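Local structure of uncharacterized protein DUF849 with a TIM barrel fold (3E49) at residues T11-G16 with V48-A53; A44-I49 with A275-I280; T199-L204 with E212-M217; S232-G237 with L258-W263; H239-A244 with V254-E259. The protein probably cleaves beta-keto acids such as 3-keto-5-aminohexanoate, using a zinc ion bound at the C-terminal mouth of a TIM barrel. All coordinates share one frame; numbering follows the deposited sequence.

From the N terminus, contact 1 comes first: it closes the loop from strand 10-13 through helix 31-44 to strand 48-54. Contact 2 starts on the stretch where contact 1 ends, sharing V48 and I49 with it, and closes only at helix 273-286. Everything else falls within that long span. Contact 3 joins strand 195-201 to its following helix and is finished before contact 4 begins at strand 229-235. Contact 5 opens inside contact 4 and ends on the same stretch, the two sharing L258 and E259. Strand 253-256 then pairs with strand 10-13, closing the barrel and placing E259 beside the two histidines of contact 1.

Contact 1: residues T11-G16 with V48-A53; sequences TCAVTG and VIHLHA. With ZN (zinc ion), chain E.
T11 to A13 run parallel to V48 to H50, and three backbone hydrogen bonds zip them together. C12 N reaches V48 O at 2.8 Å, and H50 N gives to C12 O. V14 N, just past the strand, meets H50 O at a longer 3.2 Å. Water 1 extends the pairing by linking H50 O to T15 N, and water 2 bridges G16 O and A53 O.

These are the first two strands of the TIM barrel, joined through helix 31-44 in a beta-alpha-beta crossover, and their C-terminal ends carry the metal site. H50 and H52 bind the zinc ion through NE2, each at 2.2 Å; two waters and E259 complete the shell. H50 ND1 is hydrogen-bonded to E170 OE1. CG of H52 is anti to its carbonyl carbon (chi1 -66°), turning the ring toward the loop at 14-16, where G16 CA lies over its centre in a CH-pi contact, 3.5 Å from the centroid.

Apolar contacts line the rest. A13 CB leans obliquely on the H50 ring, 3.8 Å from CD2. On the helix-facing side, V14 spreads its methyls, CG1 onto I49 CG2 and CG2 onto L51 CD2. H52 O is buried against T15 CG2 and has no polar partner in the model.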
# COMPACT_ATOMS: atom_id res chain seq x y z
N THR A 11 -11.86 -23.84 -3.32
CA THR A 11 -13.23 -23.90 -2.84
C THR A 11 -14.15 -23.64 -4.03
O THR A 11 -13.92 -22.69 -4.84
CB THR A 11 -13.52 -22.89 -1.74
OG1 THR A 11 -12.75 -23.23 -0.57
CG2 THR A 11 -15.03 -22.89 -1.42
N CYS A 12 -15.20 -24.47 -4.15
CA CYS A 12 -16.20 -24.25 -5.17
C CYS A 12 -17.58 -24.00 -4.51
O CYS A 12 -18.10 -24.85 -3.84
CB CYS A 12 -16.26 -25.41 -6.15
SG CYS A 12 -17.27 -24.96 -7.57
N ALA A 13 -18.14 -22.81 -4.72
CA ALA A 13 -19.45 -22.41 -4.21
C ALA A 13 -20.41 -22.67 -5.36
O ALA A 13 -20.52 -21.87 -6.31
CB ALA A 13 -19.43 -20.93 -3.84
N VAL A 14 -21.18 -23.74 -5.25
CA VAL A 14 -21.94 -24.26 -6.40
C VAL A 14 -23.21 -23.53 -6.85
O VAL A 14 -23.56 -23.67 -8.01
CB VAL A 14 -22.26 -25.79 -6.26
CG1 VAL A 14 -20.98 -26.60 -6.22
CG2 VAL A 14 -23.11 -26.03 -5.03
N THR A 15 -23.91 -22.84 -5.96
CA THR A 15 -25.15 -22.12 -6.38
C THR A 15 -25.49 -20.84 -5.61
O THR A 15 -25.93 -19.81 -6.20
CB THR A 15 -26.36 -23.09 -6.37
OG1 THR A 15 -27.45 -22.50 -7.08
CG2 THR A 15 -26.75 -23.48 -4.93
N GLY A 16 -25.29 -20.86 -4.29
CA GLY A 16 -25.53 -19.70 -3.46
C GLY A 16 -26.99 -19.22 -3.40
O GLY A 16 -27.89 -19.98 -3.66
N VAL A 48 -13.05 -28.20 -1.30
CA VAL A 48 -14.14 -27.70 -0.45
C VAL A 48 -15.32 -27.26 -1.30
O VAL A 48 -15.15 -26.51 -2.25
CB VAL A 48 -13.69 -26.49 0.46
CG1 VAL A 48 -14.89 -25.97 1.33
CG2 VAL A 48 -12.43 -26.87 1.35
N ILE A 49 -16.51 -27.73 -0.93
CA ILE A 49 -17.75 -27.41 -1.61
C ILE A 49 -18.62 -26.56 -0.69
O ILE A 49 -19.05 -26.98 0.34
CB ILE A 49 -18.51 -28.71 -2.04
CG1 ILE A 49 -17.56 -29.69 -2.74
CG2 ILE A 49 -19.66 -28.38 -2.94
CD1 ILE A 49 -16.97 -29.17 -4.10
N HIS A 50 -18.82 -25.30 -1.07
CA HIS A 50 -19.61 -24.35 -0.31
C HIS A 50 -21.04 -24.44 -0.85
O HIS A 50 -21.31 -24.20 -2.05
CB HIS A 50 -18.99 -22.94 -0.46
CG HIS A 50 -19.81 -21.84 0.12
ND1 HIS A 50 -19.44 -21.16 1.25
CD2 HIS A 50 -20.90 -21.20 -0.36
CE1 HIS A 50 -20.32 -20.20 1.49
NE2 HIS A 50 -21.26 -20.27 0.58
N LEU A 51 -21.96 -24.75 0.07
CA LEU A 51 -23.34 -25.13 -0.28
C LEU A 51 -24.47 -24.30 0.27
O LEU A 51 -24.47 -23.90 1.45
CB LEU A 51 -23.58 -26.59 0.17
CG LEU A 51 -22.81 -27.65 -0.62
CD1 LEU A 51 -22.53 -28.91 0.19
CD2 LEU A 51 -23.49 -27.97 -1.93
N HIS A 52 -25.42 -24.01 -0.63
CA HIS A 52 -26.73 -23.48 -0.26
C HIS A 52 -27.73 -24.43 -0.90
O HIS A 52 -27.39 -25.22 -1.80
CB HIS A 52 -27.03 -22.10 -0.84
CG HIS A 52 -26.17 -20.99 -0.34
ND1 HIS A 52 -26.69 -19.78 0.05
CD2 HIS A 52 -24.82 -20.86 -0.28
CE1 HIS A 52 -25.70 -18.96 0.36
NE2 HIS A 52 -24.56 -19.59 0.16
N ALA A 53 -28.99 -24.31 -0.45
CA ALA A 53 -30.09 -25.09 -1.00
C ALA A 53 -31.06 -24.11 -1.63
O ALA A 53 -31.16 -22.93 -1.22
CB ALA A 53 -30.78 -25.90 0.10
ZN ZN E . -22.56 -18.57 0.10
O HOH W 1 -23.29 -22.52 -2.99
O HOH W 2 -29.99 -20.61 -2.06
O HOH W 3 -22.73 -17.92 2.38
O HOH W 4 -20.89 -16.89 0.45

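Contact 2: residues A44-I49 with A275-I280; sequences AGAAVI and AQVRKI
R278 touches A44 only with its aliphatic stem, CG lying 4.2 Å from A44 CB; its flat guanidinium folds back along its own helix, with A275 CA under one face, offset toward the rim. The second flat group is the A44-G45 peptide. V277 CG1 sits over one face of it, 3.2 Å from A44 O and 3.9 Å from G45 N.

That methyl is placed by the V277 torsion: CG1 is anti to the backbone N (chi1 174°) and points at the end of helix 31-44, where it also meets A44 CB at 3.6 Å. The other branch, CG2, touches A46 CB more loosely at 4.3 Å. No hydrogen bond spans these two segments, so the meeting is mainly one valine pressed on small side chains and backbone. G45 turns the chain with positive phi in a Schellman motif that ends the helix, and A44 O is itself gripped by R281, one turn further along the partner helix.

Helix 273-286 lies against the turn leading into strand 48-54. A46 also touches C12 of strand 10-13 and A41 of helix 31-44, V277 reaches I10 of strand 10-13, and I280 carries the same helix across to helix 240-248.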
# COMPACT_ATOMS: atom_id res chain seq x y z
N ALA A 44 -12.95 -32.11 -10.59
CA ALA A 44 -12.05 -31.13 -11.24
C ALA A 44 -10.96 -30.62 -10.30
O ALA A 44 -10.05 -29.94 -10.77
CB ALA A 44 -12.84 -29.92 -11.84
N GLY A 45 -11.06 -30.92 -9.01
CA GLY A 45 -10.03 -30.53 -8.04
C GLY A 45 -10.45 -29.73 -6.83
O GLY A 45 -9.62 -29.40 -6.01
N ALA A 46 -11.73 -29.42 -6.70
CA ALA A 46 -12.21 -28.67 -5.54
C ALA A 46 -12.11 -29.54 -4.29
O ALA A 46 -12.62 -30.66 -4.28
CB ALA A 46 -13.64 -28.23 -5.73
N ALA A 47 -11.44 -29.03 -3.26
CA ALA A 47 -11.29 -29.77 -2.00
C ALA A 47 -12.41 -29.35 -1.06
O ALA A 47 -12.70 -30.05 -0.13
CB ALA A 47 -9.92 -29.47 -1.36
N VAL A 48 -13.05 -28.20 -1.30
CA VAL A 48 -14.14 -27.70 -0.45
C VAL A 48 -15.32 -27.26 -1.30
O VAL A 48 -15.15 -26.51 -2.25
CB VAL A 48 -13.69 -26.49 0.46
CG1 VAL A 48 -14.89 -25.97 1.33
CG2 VAL A 48 -12.43 -26.87 1.35
N ILE A 49 -16.51 -27.73 -0.93
CA ILE A 49 -17.75 -27.41 -1.61
C ILE A 49 -18.62 -26.56 -0.69
O ILE A 49 -19.05 -26.98 0.34
CB ILE A 49 -18.51 -28.71 -2.04
CG1 ILE A 49 -17.56 -29.69 -2.74
CG2 ILE A 49 -19.66 -28.38 -2.94
CD1 ILE A 49 -16.97 -29.17 -4.10
N ALA A 275 -16.11 -26.30 -14.81
CA ALA A 275 -15.44 -25.54 -15.84
C ALA A 275 -14.56 -24.47 -15.18
O ALA A 275 -13.42 -24.25 -15.60
CB ALA A 275 -16.47 -24.88 -16.76
N GLN A 276 -15.11 -23.82 -14.15
CA GLN A 276 -14.40 -22.77 -13.41
C GLN A 276 -13.24 -23.30 -12.59
O GLN A 276 -12.20 -22.61 -12.47
CB GLN A 276 -15.38 -22.00 -12.53
CG GLN A 276 -16.37 -21.17 -13.31
CD GLN A 276 -17.32 -20.39 -12.42
OE1 GLN A 276 -17.40 -20.67 -11.24
NE2 GLN A 276 -18.00 -19.38 -12.99
N VAL A 277 -13.39 -24.52 -12.04
CA VAL A 277 -12.30 -25.14 -11.31
C VAL A 277 -11.18 -25.40 -12.31
O VAL A 277 -9.99 -25.19 -12.02
CB VAL A 277 -12.73 -26.46 -10.61
CG1 VAL A 277 -11.54 -27.17 -9.98
CG2 VAL A 277 -13.83 -26.22 -9.54
N ARG A 278 -11.53 -25.86 -13.50
CA ARG A 278 -10.50 -26.11 -14.53
C ARG A 278 -9.79 -24.84 -14.96
O ARG A 278 -8.58 -24.85 -15.20
CB ARG A 278 -11.09 -26.82 -15.76
CG ARG A 278 -11.47 -28.27 -15.48
CD ARG A 278 -11.81 -29.06 -16.74
NE ARG A 278 -13.02 -28.59 -17.39
CZ ARG A 278 -14.25 -28.97 -17.10
NH1 ARG A 278 -14.47 -29.88 -16.16
NH2 ARG A 278 -15.25 -28.45 -17.78
N LYS A 279 -10.51 -23.75 -15.05
CA LYS A 279 -9.92 -22.49 -15.49
C LYS A 279 -8.89 -22.01 -14.49
O LYS A 279 -7.77 -21.69 -14.87
CB LYS A 279 -11.00 -21.44 -15.73
CG LYS A 279 -10.61 -20.30 -16.67
CD LYS A 279 -10.37 -20.86 -18.08
CE LYS A 279 -10.01 -19.80 -19.09
NZ LYS A 279 -9.29 -20.43 -20.28
N ILE A 280 -9.21 -22.00 -13.20
CA ILE A 280 -8.24 -21.55 -12.20
C ILE A 280 -7.08 -22.53 -12.11
O ILE A 280 -5.96 -22.15 -11.83
CB ILE A 280 -8.87 -21.24 -10.81
CG1 ILE A 280 -7.90 -20.34 -9.98
CG2 ILE A 280 -9.33 -22.57 -10.03
CD1 ILE A 280 -7.55 -18.93 -10.62

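Contact 3: residues T199-L204 with E212-M217; sequences TVFGLL and EDLAHM
F201 drives one corner of its ring at helix 211-225, CE1 and CZ leading, and meets D213, L214 and M217, residues that one helical turn brings together. CE1 comes to 3.5 Å from L214 CA and 3.6 Å from M217 CG, while CZ lies 3.9 Å from L214 CB. All three residues approach the ring obliquely. CG of F201 is anti to the carbonyl carbon, which carries the ring out from the strand to the helix.

M217, a selenomethionine, runs past F201 in the opposite direction. Its chain bends at both chi2 (-60°) and chi3 (-67°), bringing CE round to T199, where it rests 3.6 Å from CG2. T199 thus offers its methyl to the helix, and its hydroxyl bonds to W231 NE1 instead.

Strand 199-201 and helix 212-217 run nearly antiparallel, at 165° and 9.8 Å between axes, as expected where a barrel strand is followed by its own outer helix in a beta-alpha-beta unit. L243 of helix 240-248 packs on both F201 and L214, filling in beside them.

No hydrogen bond crosses here: the two segments meet carbon to carbon. The carboxylate of D213 is used elsewhere, bonded to H210 N and to Y180 of the third subunit, so the same turn packs on the outside of the barrel wall on one side and reaches the subunit interface on another.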
# COMPACT_ATOMS: atom_id res chain seq x y z
N THR A 199 -11.62 -13.68 1.70
CA THR A 199 -11.76 -12.23 1.39
C THR A 199 -12.54 -12.13 0.11
O THR A 199 -12.15 -12.71 -0.91
CB THR A 199 -10.40 -11.51 1.28
OG1 THR A 199 -9.58 -12.13 0.30
CG2 THR A 199 -9.68 -11.43 2.66
N VAL A 200 -13.67 -11.40 0.20
CA VAL A 200 -14.69 -11.27 -0.86
C VAL A 200 -14.68 -9.91 -1.50
O VAL A 200 -14.94 -8.92 -0.82
CB VAL A 200 -16.13 -11.48 -0.28
CG1 VAL A 200 -17.20 -11.44 -1.38
CG2 VAL A 200 -16.19 -12.89 0.44
N PHE A 201 -14.40 -9.88 -2.80
CA PHE A 201 -14.27 -8.59 -3.54
C PHE A 201 -15.29 -8.43 -4.61
O PHE A 201 -15.65 -9.38 -5.28
CB PHE A 201 -12.91 -8.54 -4.27
CG PHE A 201 -11.74 -8.78 -3.36
CD1 PHE A 201 -11.18 -7.75 -2.65
CD2 PHE A 201 -11.24 -10.06 -3.19
CE1 PHE A 201 -10.12 -7.98 -1.77
CE2 PHE A 201 -10.17 -10.31 -2.31
CZ PHE A 201 -9.63 -9.26 -1.58
N GLY A 202 -15.72 -7.18 -4.83
CA GLY A 202 -16.55 -6.88 -5.96
C GLY A 202 -18.03 -6.81 -5.80
O GLY A 202 -18.71 -6.70 -6.80
N LEU A 203 -18.55 -6.89 -4.59
CA LEU A 203 -19.99 -6.82 -4.38
C LEU A 203 -20.33 -5.45 -3.93
O LEU A 203 -19.64 -4.92 -3.06
CB LEU A 203 -20.43 -7.77 -3.29
CG LEU A 203 -20.18 -9.25 -3.58
CD1 LEU A 203 -20.66 -10.07 -2.39
CD2 LEU A 203 -20.90 -9.69 -4.89
N LEU A 204 -21.38 -4.85 -4.50
CA LEU A 204 -21.82 -3.53 -4.07
C LEU A 204 -22.30 -3.66 -2.64
O LEU A 204 -23.20 -4.45 -2.36
CB LEU A 204 -22.95 -3.00 -4.97
CG LEU A 204 -23.54 -1.66 -4.58
CD1 LEU A 204 -22.50 -0.56 -4.57
CD2 LEU A 204 -24.73 -1.32 -5.49
N GLU A 212 -5.33 -3.14 -5.47
CA GLU A 212 -5.05 -2.48 -4.20
C GLU A 212 -5.96 -2.93 -3.06
O GLU A 212 -5.53 -2.96 -1.92
CB GLU A 212 -5.24 -0.95 -4.32
CG GLU A 212 -4.27 -0.25 -5.25
CD GLU A 212 -2.88 0.00 -4.69
OE1 GLU A 212 -2.54 -0.52 -3.60
OE2 GLU A 212 -2.14 0.78 -5.33
N ASP A 213 -7.22 -3.22 -3.38
CA ASP A 213 -8.18 -3.62 -2.40
C ASP A 213 -7.70 -4.97 -1.89
O ASP A 213 -7.62 -5.20 -0.66
CB ASP A 213 -9.61 -3.73 -3.00
CG ASP A 213 -10.20 -2.41 -3.38
OD1 ASP A 213 -9.91 -1.43 -2.69
OD2 ASP A 213 -11.03 -2.40 -4.31
N LEU A 214 -7.28 -5.82 -2.82
CA LEU A 214 -6.75 -7.15 -2.47
C LEU A 214 -5.47 -7.08 -1.62
O LEU A 214 -5.35 -7.81 -0.59
CB LEU A 214 -6.59 -8.00 -3.73
CG LEU A 214 -6.03 -9.44 -3.60
CD1 LEU A 214 -6.49 -10.29 -4.80
CD2 LEU A 214 -4.47 -9.39 -3.43
N ALA A 215 -4.50 -6.27 -2.04
CA ALA A 215 -3.23 -6.10 -1.28
C ALA A 215 -3.54 -5.61 0.13
O ALA A 215 -2.91 -6.01 1.10
CB ALA A 215 -2.24 -5.11 -2.00
N HIS A 216 -4.49 -4.71 0.28
CA HIS A 216 -4.77 -4.22 1.63
C HIS A 216 -5.45 -5.27 2.52
O HIS A 216 -5.14 -5.37 3.71
CB HIS A 216 -5.56 -2.95 1.61
CG HIS A 216 -5.64 -2.29 2.93
ND1 HIS A 216 -4.55 -1.75 3.57
CD2 HIS A 216 -6.71 -2.08 3.75
CE1 HIS A 216 -4.93 -1.21 4.70
NE2 HIS A 216 -6.22 -1.36 4.83
N MSE A 217 -6.32 -6.07 1.96
CA MSE A 217 -6.91 -7.11 2.74
C MSE A 217 -5.82 -8.08 3.23
O MSE A 217 -5.82 -8.45 4.39
CB MSE A 217 -7.97 -7.84 1.91
CG MSE A 217 -9.24 -7.02 1.61
SE MSE A 217 -10.22 -6.42 3.11
CE MSE A 217 -10.85 -8.19 3.78

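Contact 4: residues S232-G237 with L258-W263; sequences SILGAG and LEDSLW. With ZN (zinc ion), chain E.
D260 lays its side chain against L234, and the contact can be followed out from the backbone. CB sits 3.8 Å from L234 CD2. CG of D260, anti to the carbonyl carbon (chi1 -55°), comes to the same methyl at 3.6 Å. Beyond it the carboxylate divides: OD1 lies near CD1 of the leucine, and OD2 lies 3.5 Å from L234 CG. The two side chains cross at a slant, the leucine branch covering the acid while R255 NE makes a salt bridge to OD2.

The backbones are also tied directly. G237 N gives a nearly straight hydrogen bond to D260 O (2.9 Å, 169° at the hydrogen). One residue on, S261 OG accepts from W263 N in an ST turn, and it bonds to water 5 at 2.7 Å. That water also lies close to G237 O and W263 O.

A backbone bond and a carboxylate paired with an arginine thus fix the turn after strand 253-256. E259, just before D260, binds the zinc ion with OE2 at 2.2 Å, and both links are placed to steady the chain that carries this ligand. R255, which also pairs with E259, sits in the second shell, and D260 holds it from behind.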
# COMPACT_ATOMS: atom_id res chain seq x y z
N SER A 232 -8.09 -17.18 1.51
CA SER A 232 -8.70 -17.57 0.26
C SER A 232 -9.30 -16.32 -0.35
O SER A 232 -9.75 -15.43 0.34
CB SER A 232 -9.78 -18.62 0.42
OG SER A 232 -10.21 -19.11 -0.82
N ILE A 233 -9.30 -16.32 -1.65
CA ILE A 233 -9.79 -15.19 -2.42
C ILE A 233 -11.08 -15.54 -3.15
O ILE A 233 -11.15 -16.59 -3.83
CB ILE A 233 -8.73 -14.81 -3.45
CG1 ILE A 233 -7.50 -14.12 -2.78
CG2 ILE A 233 -9.34 -13.80 -4.43
CD1 ILE A 233 -6.50 -15.03 -2.12
N LEU A 234 -12.07 -14.64 -3.06
CA LEU A 234 -13.31 -14.76 -3.78
C LEU A 234 -13.52 -13.44 -4.53
O LEU A 234 -13.73 -12.43 -3.91
CB LEU A 234 -14.49 -14.93 -2.83
CG LEU A 234 -15.85 -15.35 -3.38
CD1 LEU A 234 -16.88 -15.35 -2.22
CD2 LEU A 234 -16.35 -14.45 -4.52
N GLY A 235 -13.36 -13.48 -5.83
CA GLY A 235 -13.70 -12.34 -6.67
C GLY A 235 -15.03 -12.56 -7.31
O GLY A 235 -15.24 -13.57 -7.98
N ALA A 236 -15.92 -11.55 -7.21
CA ALA A 236 -17.25 -11.68 -7.75
C ALA A 236 -17.28 -11.46 -9.27
O ALA A 236 -16.54 -10.61 -9.85
CB ALA A 236 -18.20 -10.74 -7.05
N GLY A 237 -18.14 -12.22 -9.92
CA GLY A 237 -18.32 -12.12 -11.35
C GLY A 237 -17.04 -12.22 -12.17
O GLY A 237 -16.23 -13.13 -11.98
N LEU A 258 -20.43 -20.99 -9.47
CA LEU A 258 -21.58 -20.28 -10.06
C LEU A 258 -22.33 -19.43 -9.05
O LEU A 258 -23.06 -18.48 -9.42
CB LEU A 258 -22.51 -21.26 -10.82
CG LEU A 258 -22.19 -21.66 -12.27
CD1 LEU A 258 -20.76 -21.92 -12.55
CD2 LEU A 258 -23.05 -22.89 -12.69
N GLU A 259 -22.13 -19.72 -7.76
CA GLU A 259 -22.66 -18.85 -6.72
C GLU A 259 -22.11 -17.42 -6.89
O GLU A 259 -22.83 -16.47 -6.67
CB GLU A 259 -22.24 -19.33 -5.34
CG GLU A 259 -22.47 -18.29 -4.26
CD GLU A 259 -22.49 -18.79 -2.84
OE1 GLU A 259 -22.54 -20.02 -2.59
OE2 GLU A 259 -22.45 -17.89 -1.97
N ASP A 260 -20.82 -17.35 -7.23
CA ASP A 260 -20.01 -16.12 -7.28
C ASP A 260 -19.92 -15.48 -8.66
O ASP A 260 -19.86 -14.26 -8.76
CB ASP A 260 -18.58 -16.45 -6.83
CG ASP A 260 -18.52 -17.11 -5.43
OD1 ASP A 260 -19.43 -16.90 -4.60
OD2 ASP A 260 -17.58 -17.87 -5.15
N SER A 261 -19.88 -16.29 -9.70
CA SER A 261 -19.81 -15.82 -11.08
C SER A 261 -20.55 -16.75 -12.00
O SER A 261 -20.37 -17.97 -11.93
CB SER A 261 -18.38 -15.75 -11.61
OG SER A 261 -18.40 -15.23 -12.95
N LEU A 262 -21.35 -16.20 -12.90
CA LEU A 262 -22.07 -17.02 -13.87
C LEU A 262 -21.25 -17.30 -15.14
O LEU A 262 -21.62 -18.18 -15.93
CB LEU A 262 -23.39 -16.35 -14.24
CG LEU A 262 -24.48 -16.26 -13.17
CD1 LEU A 262 -25.71 -15.69 -13.68
CD2 LEU A 262 -24.78 -17.67 -12.66
N TRP A 263 -20.08 -16.66 -15.25
CA TRP A 263 -19.25 -16.68 -16.47
C TRP A 263 -18.00 -17.52 -16.46
O TRP A 263 -17.41 -17.77 -15.43
CB TRP A 263 -18.78 -15.24 -16.80
CG TRP A 263 -19.82 -14.29 -16.56
CD1 TRP A 263 -20.03 -13.56 -15.41
CD2 TRP A 263 -20.90 -13.97 -17.44
NE1 TRP A 263 -21.17 -12.81 -15.53
CE2 TRP A 263 -21.73 -13.05 -16.76
CE3 TRP A 263 -21.24 -14.37 -18.73
CZ2 TRP A 263 -22.88 -12.51 -17.35
CZ3 TRP A 263 -22.38 -13.86 -19.31
CH2 TRP A 263 -23.19 -12.92 -18.62
ZN ZN E . -22.56 -18.57 0.10
O HOH W 5 -16.09 -15.16 -14.30
O HOH W 3 -22.73 -17.92 2.38
O HOH W 4 -20.89 -16.89 0.45

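Contact 5: residues H239-A244 with V254-E259; sequences HQIPLA and VRVGLE. With ZN (zinc ion), chain E.
Van der Waals packing begins with Q240, whose extended chain and amide cross V256 at about a right angle, CD lying 4.0 Å from V256 CB. Two apolar pairs follow: further along the helix, A244 CB packs on V254 CG1, also at 4.0 Å, and the tip of I241 just reaches V256 CG1. I280 of helix 273-286 also touches I241 and A244.

Polar links are sparse. CG of Q240 is anti to the backbone N (chi1 -179°), which sends the amide out to G257; there NE2 makes a weak hydrogen bond to G257 O, 3.4 Å and bent to 130°. Q276 OE1 accepts weakly from both Q240 NE2 and G257 N. Water 6 sits between the backbones, 2.9 Å from Q240 O and 2.7 Å from R255 O, with other acceptors competing for its protons.

Charge gathers on the inner side of the strand. R255, stretched out from CG to NE, brings NH2 to E259 OE2 at 3.3 Å, the oxygen lying in the guanidinium plane; E170 pairs with its NH1. OE2 also binds the zinc ion, so one carboxylate oxygen is shared by the metal and the arginine.

Helix 240-244 runs antiparallel to strand 254-256 (174°), the return half of a beta-alpha-beta unit: helix outside, strand in the barrel wall, and the metal site at the strand's C-terminal end, as is usual for TIM barrel enzymes.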
# COMPACT_ATOMS: atom_id res chain seq x y z
N HIS A 239 -14.35 -10.78 -11.98
CA HIS A 239 -13.12 -10.65 -11.18
C HIS A 239 -12.71 -11.96 -10.56
O HIS A 239 -11.64 -12.07 -9.94
CB HIS A 239 -13.35 -9.64 -10.06
CG HIS A 239 -13.85 -8.34 -10.58
ND1 HIS A 239 -13.07 -7.54 -11.36
CD2 HIS A 239 -15.06 -7.73 -10.48
CE1 HIS A 239 -13.77 -6.48 -11.73
NE2 HIS A 239 -14.98 -6.56 -11.20
N GLN A 240 -13.54 -12.96 -10.77
CA GLN A 240 -13.28 -14.26 -10.18
C GLN A 240 -11.85 -14.78 -10.46
O GLN A 240 -11.09 -15.12 -9.54
CB GLN A 240 -14.29 -15.27 -10.70
CG GLN A 240 -14.11 -16.70 -10.09
CD GLN A 240 -15.15 -17.67 -10.65
OE1 GLN A 240 -15.02 -18.21 -11.78
NE2 GLN A 240 -16.22 -17.85 -9.88
N ILE A 241 -11.52 -14.95 -11.72
CA ILE A 241 -10.22 -15.53 -12.06
C ILE A 241 -9.05 -14.58 -11.85
O ILE A 241 -8.04 -14.96 -11.28
CB ILE A 241 -10.20 -16.19 -13.49
CG1 ILE A 241 -11.33 -17.19 -13.63
CG2 ILE A 241 -8.77 -16.80 -13.75
CD1 ILE A 241 -11.21 -18.47 -12.68
N PRO A 242 -9.14 -13.32 -12.32
CA PRO A 242 -8.00 -12.45 -12.05
C PRO A 242 -7.60 -12.29 -10.60
O PRO A 242 -6.42 -12.32 -10.25
CB PRO A 242 -8.48 -11.07 -12.60
CG PRO A 242 -9.48 -11.43 -13.66
CD PRO A 242 -10.18 -12.68 -13.13
N LEU A 243 -8.57 -12.09 -9.72
CA LEU A 243 -8.24 -11.90 -8.31
C LEU A 243 -7.75 -13.22 -7.69
O LEU A 243 -6.80 -13.23 -6.94
CB LEU A 243 -9.44 -11.29 -7.53
CG LEU A 243 -9.80 -9.80 -7.89
CD1 LEU A 243 -10.97 -9.31 -7.02
CD2 LEU A 243 -8.56 -8.90 -7.67
N ALA A 244 -8.36 -14.33 -8.06
CA ALA A 244 -7.90 -15.63 -7.54
C ALA A 244 -6.45 -15.87 -8.00
O ALA A 244 -5.65 -16.43 -7.27
CB ALA A 244 -8.76 -16.72 -8.10
N VAL A 254 -7.93 -20.42 -3.26
CA VAL A 254 -8.87 -19.79 -4.22
C VAL A 254 -10.31 -20.28 -4.13
O VAL A 254 -10.56 -21.44 -3.83
CB VAL A 254 -8.35 -20.04 -5.65
CG1 VAL A 254 -6.94 -19.42 -5.82
CG2 VAL A 254 -8.32 -21.57 -5.99
N ARG A 255 -11.26 -19.43 -4.48
CA ARG A 255 -12.67 -19.80 -4.48
C ARG A 255 -13.25 -19.48 -5.82
O ARG A 255 -13.07 -18.37 -6.33
CB ARG A 255 -13.48 -19.12 -3.38
CG ARG A 255 -14.95 -19.36 -3.45
CD ARG A 255 -15.64 -18.97 -2.21
NE ARG A 255 -17.06 -18.78 -2.45
CZ ARG A 255 -17.96 -18.50 -1.53
NH1 ARG A 255 -17.65 -18.49 -0.25
NH2 ARG A 255 -19.19 -18.26 -1.90
N VAL A 256 -13.92 -20.47 -6.39
CA VAL A 256 -14.64 -20.32 -7.65
C VAL A 256 -16.09 -20.81 -7.45
O VAL A 256 -16.48 -21.16 -6.34
CB VAL A 256 -13.92 -21.02 -8.83
CG1 VAL A 256 -12.51 -20.41 -9.04
CG2 VAL A 256 -13.81 -22.54 -8.64
N GLY A 257 -16.89 -20.80 -8.51
CA GLY A 257 -18.27 -21.28 -8.45
C GLY A 257 -19.33 -20.38 -9.02
O GLY A 257 -19.19 -19.17 -9.00
N LEU A 258 -20.43 -20.99 -9.47
CA LEU A 258 -21.58 -20.28 -10.06
C LEU A 258 -22.33 -19.43 -9.05
O LEU A 258 -23.06 -18.48 -9.42
CB LEU A 258 -22.51 -21.26 -10.82
CG LEU A 258 -22.19 -21.66 -12.27
CD1 LEU A 258 -20.76 -21.92 -12.55
CD2 LEU A 258 -23.05 -22.89 -12.69
N GLU A 259 -22.13 -19.72 -7.76
CA GLU A 259 -22.66 -18.85 -6.72
C GLU A 259 -22.11 -17.42 -6.89
O GLU A 259 -22.83 -16.47 -6.67
CB GLU A 259 -22.24 -19.33 -5.34
CG GLU A 259 -22.47 -18.29 -4.26
CD GLU A 259 -22.49 -18.79 -2.84
OE1 GLU A 259 -22.54 -20.02 -2.59
OE2 GLU A 259 -22.45 -17.89 -1.97
ZN ZN E . -22.56 -18.57 0.10
O HOH W 6 -12.13 -15.89 -6.95
O HOH W 3 -22.73 -17.92 2.38
O HOH W 4 -20.89 -16.89 0.45